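Local coordinates for protein cycloalternan-forming enzyme (Listeria monocytogenes serovar 1/2a, PDB 5F7U) that is a multidomain member of glycoside hydrolase family 31, with a barrel domain flanked by beta domains, and carries bound glucose units and magnesium ions, at residues P245-Y257 / R283-Y297. The protein carries 1 engineered substitution. Sequence-based numbering, arbitrary orientation. Where two conformers were deposited one is given.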
ATOM      1  N   PRO A 245      25.153  -5.834   3.277  1.00 19.91           N
ATOM      2  CA  PRO A 245      25.578  -6.994   2.491  1.00 21.16           C
ATOM      3  C   PRO A 245      24.875  -7.019   1.121  1.00 20.73           C
ATOM      4  O   PRO A 245      23.817  -6.414   0.960  1.00 19.46           O
ATOM      5  CB  PRO A 245      25.152  -8.193   3.352  1.00 22.14           C
ATOM      6  CG  PRO A 245      24.006  -7.678   4.155  1.00 21.28           C
ATOM      7  CD  PRO A 245      24.303  -6.226   4.423  1.00 20.19           C
ATOM      8  N   SER A 246      25.475  -7.714   0.156  0.50 21.98           N
ATOM      9  CA  SER A 246      24.998  -7.697  -1.232  0.50 22.20           C
ATOM     10  C   SER A 246      23.535  -8.112  -1.380  0.50 21.86           C
ATOM     11  O   SER A 246      22.825  -7.584  -2.241  0.50 21.46           O
ATOM     12  CB  SER A 246      25.881  -8.581  -2.128  0.50 24.04           C
ATOM     13  OG  SER A 246      27.198  -8.068  -2.197  0.50 24.86           O
ATOM     14  N   ASP A 247      23.089  -9.040  -0.531  1.00 22.21           N
ATOM     15  CA  ASP A 247      21.735  -9.582  -0.654  1.00 22.54           C
ATOM     16  C   ASP A 247      20.647  -8.788   0.039  1.00 21.44           C
ATOM     17  O   ASP A 247      19.488  -9.166  -0.032  1.00 21.51           O
ATOM     18  CB  ASP A 247      21.676 -11.050  -0.232  1.00 24.62           C
ATOM     19  CG  ASP A 247      22.079 -11.281   1.213  1.00 25.79           C
ATOM     20  OD1 ASP A 247      22.554 -10.367   1.912  1.00 25.74           O
ATOM     21  OD2 ASP A 247      21.963 -12.441   1.638  1.00 27.86           O
ATOM     22  N   GLU A 248      21.000  -7.695   0.708  1.00 15.71           N
ATOM     23  CA  GLU A 248      19.993  -6.987   1.496  1.00 15.19           C
ATOM     24  C   GLU A 248      18.980  -6.270   0.602  1.00 14.55           C
ATOM     25  O   GLU A 248      19.368  -5.584  -0.334  1.00 14.74           O
ATOM     26  CB  GLU A 248      20.645  -6.014   2.489  1.00 15.06           C
ATOM     27  CG  GLU A 248      19.640  -5.512   3.527  1.00 15.11           C
ATOM     28  CD  GLU A 248      20.261  -4.650   4.608  1.00 15.30           C
ATOM     29  OE1 GLU A 248      21.429  -4.229   4.468  1.00 15.90           O
ATOM     30  OE2 GLU A 248      19.553  -4.367   5.597  1.00 15.55           O
ATOM     31  N   ALA A 249      17.688  -6.497   0.867  1.00 14.04           N
ATOM     32  CA  ALA A 249      16.600  -5.846   0.124  1.00 13.75           C
ATOM     33  C   ALA A 249      15.964  -4.753   0.981  1.00 13.33           C
ATOM     34  O   ALA A 249      15.888  -4.888   2.221  1.00 13.42           O
ATOM     35  CB  ALA A 249      15.559  -6.861  -0.288  1.00 13.61           C
ATOM     36  N   PHE A 250      15.514  -3.674   0.327  1.00 13.20           N
ATOM     37  CA  PHE A 250      14.971  -2.510   1.022  1.00 12.92           C
ATOM     38  C   PHE A 250      13.613  -2.135   0.468  1.00 12.50           C
ATOM     39  O   PHE A 250      13.492  -1.802  -0.725  1.00 12.81           O
ATOM     40  CB  PHE A 250      15.907  -1.314   0.867  1.00 12.86           C
ATOM     41  CG  PHE A 250      17.292  -1.563   1.394  1.00 13.37           C
ATOM     42  CD1 PHE A 250      17.538  -1.552   2.777  1.00 13.35           C
ATOM     43  CD2 PHE A 250      18.366  -1.778   0.510  1.00 13.65           C
ATOM     44  CE1 PHE A 250      18.833  -1.755   3.269  1.00 13.85           C
ATOM     45  CE2 PHE A 250      19.664  -1.992   0.997  1.00 14.15           C
ATOM     46  CZ  PHE A 250      19.895  -1.974   2.376  1.00 14.32           C
ATOM     47  N   TYR A 251      12.618  -2.170   1.344  1.00 12.03           N
ATOM     48  CA  TYR A 251      11.225  -2.030   0.936  1.00 11.93           C
ATOM     49  C   TYR A 251      10.584  -0.802   1.530  1.00 11.61           C
ATOM     50  O   TYR A 251      11.006  -0.331   2.575  1.00 11.79           O
ATOM     51  CB  TYR A 251      10.436  -3.245   1.419  1.00 12.21           C
ATOM     52  CG  TYR A 251      11.023  -4.577   1.009  1.00 12.82           C
ATOM     53  CD1 TYR A 251      10.999  -5.003  -0.319  1.00 12.91           C
ATOM     54  CD2 TYR A 251      11.562  -5.440   1.974  1.00 13.17           C
ATOM     55  CE1 TYR A 251      11.510  -6.260  -0.676  1.00 13.40           C
ATOM     56  CE2 TYR A 251      12.069  -6.689   1.628  1.00 13.67           C
ATOM     57  CZ  TYR A 251      12.036  -7.093   0.304  1.00 13.65           C
ATOM     58  OH  TYR A 251      12.556  -8.325  -0.042  1.00 14.24           O
ATOM     59  N   GLY A 252       9.534  -0.307   0.876  1.00 11.20           N
ATOM     60  CA  GLY A 252       8.722   0.769   1.424  1.00 11.07           C
ATOM     61  C   GLY A 252       9.056   2.110   0.801  1.00 10.89           C
ATOM     62  O   GLY A 252       8.934   2.270  -0.397  1.00 10.69           O
ATOM     63  N   PHE A 253       9.517   3.049   1.636  1.00 10.91           N
ATOM     64  CA  PHE A 253       9.814   4.442   1.240  1.00 11.07           C
ATOM     65  C   PHE A 253       8.584   5.235   0.792  1.00 11.08           C
ATOM     66  O   PHE A 253       8.693   6.215   0.042  1.00 10.79           O
ATOM     67  CB  PHE A 253      10.920   4.532   0.169  1.00 11.22           C
ATOM     68  CG  PHE A 253      12.208   3.838   0.543  1.00 11.51           C
ATOM     69  CD1 PHE A 253      12.401   2.483   0.256  1.00 11.65           C
ATOM     70  CD2 PHE A 253      13.259   4.554   1.143  1.00 11.77           C
ATOM     71  CE1 PHE A 253      13.599   1.843   0.559  1.00 12.00           C
ATOM     72  CE2 PHE A 253      14.488   3.914   1.439  1.00 12.26           C
ATOM     73  CZ  PHE A 253      14.656   2.552   1.144  1.00 12.23           C
ATOM     74  N   GLY A 254       7.410   4.823   1.266  1.00 11.02           N
ATOM     75  CA  GLY A 254       6.168   5.382   0.738  1.00 11.08           C
ATOM     76  C   GLY A 254       5.640   4.568  -0.422  1.00 11.43           C
ATOM     77  O   GLY A 254       5.729   3.334  -0.419  1.00 12.03           O
ATOM     78  N   GLU A 255       5.045   5.253  -1.387  1.00 11.30           N
ATOM     79  CA  GLU A 255       4.409   4.608  -2.528  1.00 11.43           C
ATOM     80  C   GLU A 255       5.368   4.768  -3.720  1.00 11.52           C
ATOM     81  O   GLU A 255       5.685   5.895  -4.129  1.00 12.16           O
ATOM     82  CB  GLU A 255       3.063   5.271  -2.778  1.00 11.72           C
ATOM     83  CG  GLU A 255       2.315   4.690  -3.969  1.00 11.94           C
ATOM     84  CD  GLU A 255       0.991   5.392  -4.185  1.00 12.63           C
ATOM     85  OE1 GLU A 255       0.957   6.630  -3.973  1.00 13.14           O
ATOM     86  OE2 GLU A 255       0.010   4.711  -4.543  1.00 12.07           O
ATOM     87  N   ARG A 256       5.883   3.649  -4.224  1.00 11.41           N
ATOM     88  CA  ARG A 256       6.930   3.685  -5.256  1.00 11.32           C
ATOM     89  C   ARG A 256       6.483   2.869  -6.460  1.00 11.57           C
ATOM     90  O   ARG A 256       5.933   1.776  -6.300  1.00 11.60           O
ATOM     91  CB  ARG A 256       8.257   3.154  -4.682  1.00 11.41           C
ATOM     92  CG  ARG A 256       8.773   3.946  -3.466  1.00 11.52           C
ATOM     93  CD  ARG A 256       9.212   5.339  -3.900  1.00 11.94           C
ATOM     94  NE  ARG A 256       9.438   6.251  -2.788  1.00 11.92           N
ATOM     95  CZ  ARG A 256       9.938   7.466  -2.921  1.00 12.09           C
ATOM     96  NH1 ARG A 256      10.330   7.916  -4.120  1.00 12.71           N
ATOM     97  NH2 ARG A 256      10.089   8.226  -1.846  1.00 12.33           N
ATOM     98  N   TYR A 257       6.726   3.406  -7.659  1.00 11.64           N
ATOM     99  CA  TYR A 257       6.145   2.864  -8.895  1.00 11.98           C
ATOM    100  C   TYR A 257       7.148   2.102  -9.746  1.00 12.11           C
ATOM    101  O   TYR A 257       6.761   1.384 -10.699  1.00 11.82           O
ATOM    102  CB  TYR A 257       5.560   4.032  -9.725  1.00 11.99           C
ATOM    103  CG  TYR A 257       4.382   4.726  -9.073  1.00 12.00           C
ATOM    104  CD1 TYR A 257       4.570   5.624  -7.997  1.00 11.95           C
ATOM    105  CD2 TYR A 257       3.087   4.509  -9.541  1.00 12.32           C
ATOM    106  CE1 TYR A 257       3.490   6.282  -7.399  1.00 12.06           C
ATOM    107  CE2 TYR A 257       1.990   5.153  -8.951  1.00 12.00           C
ATOM    108  CZ  TYR A 257       2.210   6.039  -7.882  1.00 12.06           C
ATOM    109  OH  TYR A 257       1.157   6.688  -7.302  1.00 12.13           O
ATOM    110  N   ARG A 283       9.206   9.132  -9.437  1.00 12.90           N
ATOM    111  CA  ARG A 283       8.543  10.143  -8.596  1.00 12.52           C
ATOM    112  C   ARG A 283       7.298   9.552  -7.935  1.00 12.23           C
ATOM    113  O   ARG A 283       6.866   8.448  -8.293  1.00 12.21           O
ATOM    114  CB  ARG A 283       8.219  11.393  -9.405  1.00 12.61           C
ATOM    115  CG  ARG A 283       9.495  12.064  -9.918  1.00 13.00           C
ATOM    116  CD  ARG A 283       9.186  13.210 -10.843  1.00 13.25           C
ATOM    117  NE  ARG A 283      10.425  13.690 -11.449  1.00 13.44           N
ATOM    118  CZ  ARG A 283      10.510  14.722 -12.272  1.00 14.19           C
ATOM    119  NH1 ARG A 283       9.406  15.414 -12.614  1.00 14.33           N
ATOM    120  NH2 ARG A 283      11.713  15.055 -12.770  1.00 14.66           N
ATOM    121  N   THR A 284       6.755  10.271  -6.956  1.00 11.99           N
ATOM    122  CA  THR A 284       5.581   9.809  -6.226  1.00 11.93           C
ATOM    123  C   THR A 284       4.839  10.934  -5.525  1.00 12.15           C
ATOM    124  O   THR A 284       5.442  11.956  -5.138  1.00 12.21           O
ATOM    125  CB  THR A 284       5.913   8.715  -5.195  1.00 11.86           C
ATOM    126  OG1 THR A 284       4.687   8.242  -4.601  1.00 11.65           O
ATOM    127  CG2 THR A 284       6.880   9.217  -4.075  1.00 12.07           C
ATOM    128  N   TYR A 285       3.539  10.707  -5.359  1.00 12.06           N
ATOM    129  CA  TYR A 285       2.669  11.614  -4.622  1.00 12.18           C
ATOM    130  C   TYR A 285       2.788  11.407  -3.123  1.00 12.00           C
ATOM    131  O   TYR A 285       2.372  12.260  -2.347  1.00 11.87           O
ATOM    132  CB  TYR A 285       1.211  11.309  -4.954  1.00 12.14           C
ATOM    133  CG  TYR A 285       0.853  11.204  -6.416  1.00 12.00           C
ATOM    134  CD1 TYR A 285       0.522  12.350  -7.155  1.00 12.17           C
ATOM    135  CD2 TYR A 285       0.775   9.935  -7.044  1.00 12.07           C
ATOM    136  CE1 TYR A 285       0.139  12.255  -8.487  1.00 12.36           C
ATOM    137  CE2 TYR A 285       0.395   9.835  -8.379  1.00 12.10           C
ATOM    138  CZ  TYR A 285       0.093  10.996  -9.082  1.00 12.13           C
ATOM    139  OH  TYR A 285      -0.282  10.877 -10.373  1.00 12.55           O
ATOM    140  N   LEU A 286       3.302  10.250  -2.714  1.00 11.83           N
ATOM    141  CA  LEU A 286       3.201   9.832  -1.312  1.00 11.94           C
ATOM    142  C   LEU A 286       4.560   9.262  -0.926  1.00 11.96           C
ATOM    143  O   LEU A 286       4.895   8.138  -1.282  1.00 12.07           O
ATOM    144  CB  LEU A 286       2.057   8.803  -1.159  1.00 12.43           C
ATOM    145  CG  LEU A 286       1.447   8.606   0.240  1.00 12.99           C
ATOM    146  CD1 LEU A 286       0.287   7.617   0.102  1.00 13.34           C
ATOM    147  CD2 LEU A 286       2.470   8.095   1.239  1.00 13.65           C
ATOM    148  N   ALA A 287       5.342  10.081  -0.223  1.00 11.80           N
ATOM    149  CA  ALA A 287       6.757   9.780   0.062  1.00 11.93           C
ATOM    150  C   ALA A 287       6.934   9.726   1.556  1.00 11.82           C
ATOM    151  O   ALA A 287       6.540  10.655   2.262  1.00 12.38           O
ATOM    152  CB  ALA A 287       7.653  10.866  -0.522  1.00 12.05           C
ATOM    153  N   VAL A 288       7.552   8.654   2.036  1.00 11.72           N
ATOM    154  CA  VAL A 288       7.643   8.407   3.491  1.00 11.61           C
ATOM    155  C   VAL A 288       9.084   8.018   3.788  1.00 11.50           C
ATOM    156  O   VAL A 288       9.602   7.127   3.141  1.00 11.64           O
ATOM    157  CB  VAL A 288       6.707   7.239   3.904  1.00 11.72           C
ATOM    158  CG1 VAL A 288       6.871   6.943   5.391  1.00 12.18           C
ATOM    159  CG2 VAL A 288       5.236   7.547   3.544  1.00 11.67           C
ATOM    160  N   PRO A 289       9.743   8.676   4.762  1.00 11.58           N
ATOM    161  CA  PRO A 289      11.153   8.342   5.039  1.00 11.60           C
ATOM    162  C   PRO A 289      11.281   7.141   6.000  1.00 11.73           C
ATOM    163  O   PRO A 289      11.853   7.257   7.075  1.00 11.82           O
ATOM    164  CB  PRO A 289      11.685   9.646   5.673  1.00 11.78           C
ATOM    165  CG  PRO A 289      10.474  10.170   6.428  1.00 11.72           C
ATOM    166  CD  PRO A 289       9.268   9.811   5.582  1.00 11.56           C
ATOM    167  N   PHE A 290      10.711   6.010   5.588  1.00 11.66           N
ATOM    168  CA  PHE A 290      10.691   4.787   6.362  1.00 11.78           C
ATOM    169  C   PHE A 290      10.913   3.657   5.382  1.00 11.88           C
ATOM    170  O   PHE A 290      10.251   3.595   4.351  1.00 11.48           O
ATOM    171  CB  PHE A 290       9.320   4.614   7.031  1.00 11.81           C
ATOM    172  CG  PHE A 290       9.086   3.251   7.660  1.00 11.94           C
ATOM    173  CD1 PHE A 290       9.965   2.709   8.621  1.00 12.25           C
ATOM    174  CD2 PHE A 290       7.928   2.539   7.335  1.00 11.94           C
ATOM    175  CE1 PHE A 290       9.710   1.461   9.207  1.00 12.50           C
ATOM    176  CE2 PHE A 290       7.664   1.285   7.926  1.00 12.32           C
ATOM    177  CZ  PHE A 290       8.550   0.755   8.857  1.00 12.37           C
ATOM    178  N   PHE A 291      11.852   2.779   5.706  1.00 11.90           N
ATOM    179  CA  PHE A 291      11.997   1.537   4.962  1.00 12.14           C
ATOM    180  C   PHE A 291      12.078   0.329   5.874  1.00 12.01           C
ATOM    181  O   PHE A 291      12.436   0.441   7.047  1.00 12.11           O
ATOM    182  CB  PHE A 291      13.200   1.575   3.990  1.00 12.43           C
ATOM    183  CG  PHE A 291      14.563   1.506   4.652  1.00 12.98           C
ATOM    184  CD1 PHE A 291      15.095   0.278   5.067  1.00 13.11           C
ATOM    185  CD2 PHE A 291      15.336   2.662   4.815  1.00 13.14           C
ATOM    186  CE1 PHE A 291      16.343   0.208   5.663  1.00 13.59           C
ATOM    187  CE2 PHE A 291      16.595   2.592   5.398  1.00 13.51           C
ATOM    188  CZ  PHE A 291      17.097   1.368   5.826  1.00 13.70           C
ATOM    189  N   VAL A 292      11.744  -0.824   5.316  1.00 11.92           N
ATOM    190  CA  VAL A 292      11.883  -2.103   6.012  1.00 12.19           C
ATOM    191  C   VAL A 292      12.877  -2.944   5.243  1.00 12.35           C
ATOM    192  O   VAL A 292      12.763  -3.059   4.012  1.00 12.35           O
ATOM    193  CB  VAL A 292      10.525  -2.832   6.093  1.00 12.22           C
ATOM    194  CG1 VAL A 292      10.702  -4.261   6.634  1.00 12.54           C
ATOM    195  CG2 VAL A 292       9.549  -2.043   6.960  1.00 11.98           C
ATOM    196  N   SER A 293      13.854  -3.511   5.964  1.00 12.70           N
ATOM    197  CA  SER A 293      14.819  -4.421   5.351  1.00 13.54           C
ATOM    198  C   SER A 293      14.441  -5.853   5.642  1.00 14.04           C
ATOM    199  O   SER A 293      13.998  -6.174   6.748  1.00 14.35           O
ATOM    200  CB  SER A 293      16.229  -4.125   5.857  1.00 13.79           C
ATOM    201  OG  SER A 293      17.087  -5.224   5.582  1.00 14.48           O
ATOM    202  N   ALA A 294      14.653  -6.732   4.654  1.00 14.47           N
ATOM    203  CA  ALA A 294      14.465  -8.150   4.874  1.00 15.25           C
ATOM    204  C   ALA A 294      15.495  -8.745   5.858  1.00 16.01           C
ATOM    205  O   ALA A 294      15.358  -9.894   6.271  1.00 16.95           O
ATOM    206  CB  ALA A 294      14.450  -8.889   3.547  1.00 15.98           C
ATOM    207  N   ASN A 295      16.495  -7.954   6.261  1.00 15.98           N
ATOM    208  CA  ASN A 295      17.372  -8.308   7.387  1.00 16.53           C
ATOM    209  C   ASN A 295      16.771  -8.037   8.765  1.00 16.20           C
ATOM    210  O   ASN A 295      17.473  -8.066   9.777  1.00 16.35           O
ATOM    211  CB  ASN A 295      18.767  -7.685   7.226  1.00 17.40           C
ATOM    212  CG  ASN A 295      19.567  -8.390   6.150  1.00 18.82           C
ATOM    213  OD1 ASN A 295      19.047  -9.301   5.496  1.00 19.81           O
ATOM    214  ND2 ASN A 295      20.799  -7.969   5.932  1.00 19.26           N
ATOM    215  N   LYS A 296      15.461  -7.768   8.778  1.00 15.77           N
ATOM    216  CA  LYS A 296      14.635  -7.787  10.009  1.00 15.73           C
ATOM    217  C   LYS A 296      14.765  -6.519  10.866  1.00 15.12           C
ATOM    218  O   LYS A 296      14.797  -6.582  12.108  1.00 14.99           O
ATOM    219  CB  LYS A 296      14.898  -9.044  10.852  1.00 17.15           C
ATOM    220  CG  LYS A 296      14.668 -10.341  10.096  1.00 18.59           C
ATOM    221  CD  LYS A 296      14.730 -11.523  11.039  1.00 21.05           C
ATOM    222  CE  LYS A 296      14.511 -12.795  10.234  1.00 23.05           C
ATOM    223  NZ  LYS A 296      14.566 -14.004  11.095  1.00 25.30           N
ATOM    224  N   TYR A 297      14.816  -5.369  10.199  1.00 14.32           N
ATOM    225  CA  TYR A 297      14.703  -4.097  10.899  1.00 13.98           C
ATOM    226  C   TYR A 297      14.044  -3.093   9.958  1.00 13.60           C
ATOM    227  O   TYR A 297      14.044  -3.269   8.735  1.00 13.13           O
ATOM    228  CB  TYR A 297      16.079  -3.588  11.403  1.00 14.21           C
ATOM    229  CG  TYR A 297      16.973  -3.171  10.251  1.00 14.25           C
ATOM    230  CD1 TYR A 297      17.751  -4.121   9.584  1.00 14.50           C
ATOM    231  CD2 TYR A 297      16.995  -1.855   9.805  1.00 14.01           C
ATOM    232  CE1 TYR A 297      18.535  -3.767   8.495  1.00 14.61           C
ATOM    233  CE2 TYR A 297      17.775  -1.478   8.703  1.00 14.35           C
ATOM    234  CZ  TYR A 297      18.551  -2.449   8.073  1.00 14.44           C
ATOM    235  OH  TYR A 297      19.300  -2.104   6.991  1.00 14.89           O
TER
HETATM  236  O   HOH W   1      22.216 -10.452   4.823  1.00 30.92           O
HETATM  237  O   HOH W   2      17.419  -8.339   3.131  1.00 28.40           O
HETATM  238  O   HOH W   3      11.294   8.071   0.914  1.00 15.19           O
HETATM  239  O   HOH W   4       8.178   5.905  -7.904  1.00 13.54           O
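Glu-248 presents one carboxylate oxygen to two hydroxyls: Ser-293 OG donates to the anti lone pair of OE2 over 2.6 Å, and Tyr-297 OH donates to OE2 from the syn side, 28° out of the carboxylate plane. An extended chain, with CG anti to the backbone N (chi1 -167°), carries the acid to both donors. Asn-295 stacks its amide on the carboxylate, with the planes nearly parallel, while Ser-293 OG accepts from Asn-295 N in an ST turn; Thr-244 holds the other carboxylate oxygen, OE1.

Further along, the Phe-291 ring receives the edge of Phe-250 in an offset edge-to-face pair (planes at 88°). Phe-291 CB meanwhile sits over a face of Phe-253, 3.5 Å from the ring centroid, a CH-pi contact that completes the aromatic cluster. Met-311 of strand 307-311 touches both Phe-250 and Phe-253.

Paired backbone bonds between Tyr-251 and Val-292 set this register, which slips by two residues between Gly-252 and Gly-254, a beta bulge. There Phe-253 O accepts from both NE (2.9 Å) and NH2 (3.1 Å) of Arg-256, fixing the guanidinium, and Thr-284 CG2 lies over the centre of one of its faces. Thr-284 OG1 donates to Glu-255 O (2.6 Å) and accepts from Leu-286 N in a second ST turn, so one hydroxyl both bridges the two segments and shapes its own turn. At its edge the Tyr-285 ring meets Tyr-257 OH, 3.3 Å from Tyr-285 CD2; that hydroxyl is bonded to Ser-600 O. The side chain of Tyr-285 is about 6 Å from a bound alpha-D-glucopyranose.

Antiparallel strands are thus joined through a bulge, and the side chains of Tyr-251 and Val-292 touch Thr-622 of helix 607-622, consistent with a seam between the mutarotase-like beta domain and the TIM barrel of family 31.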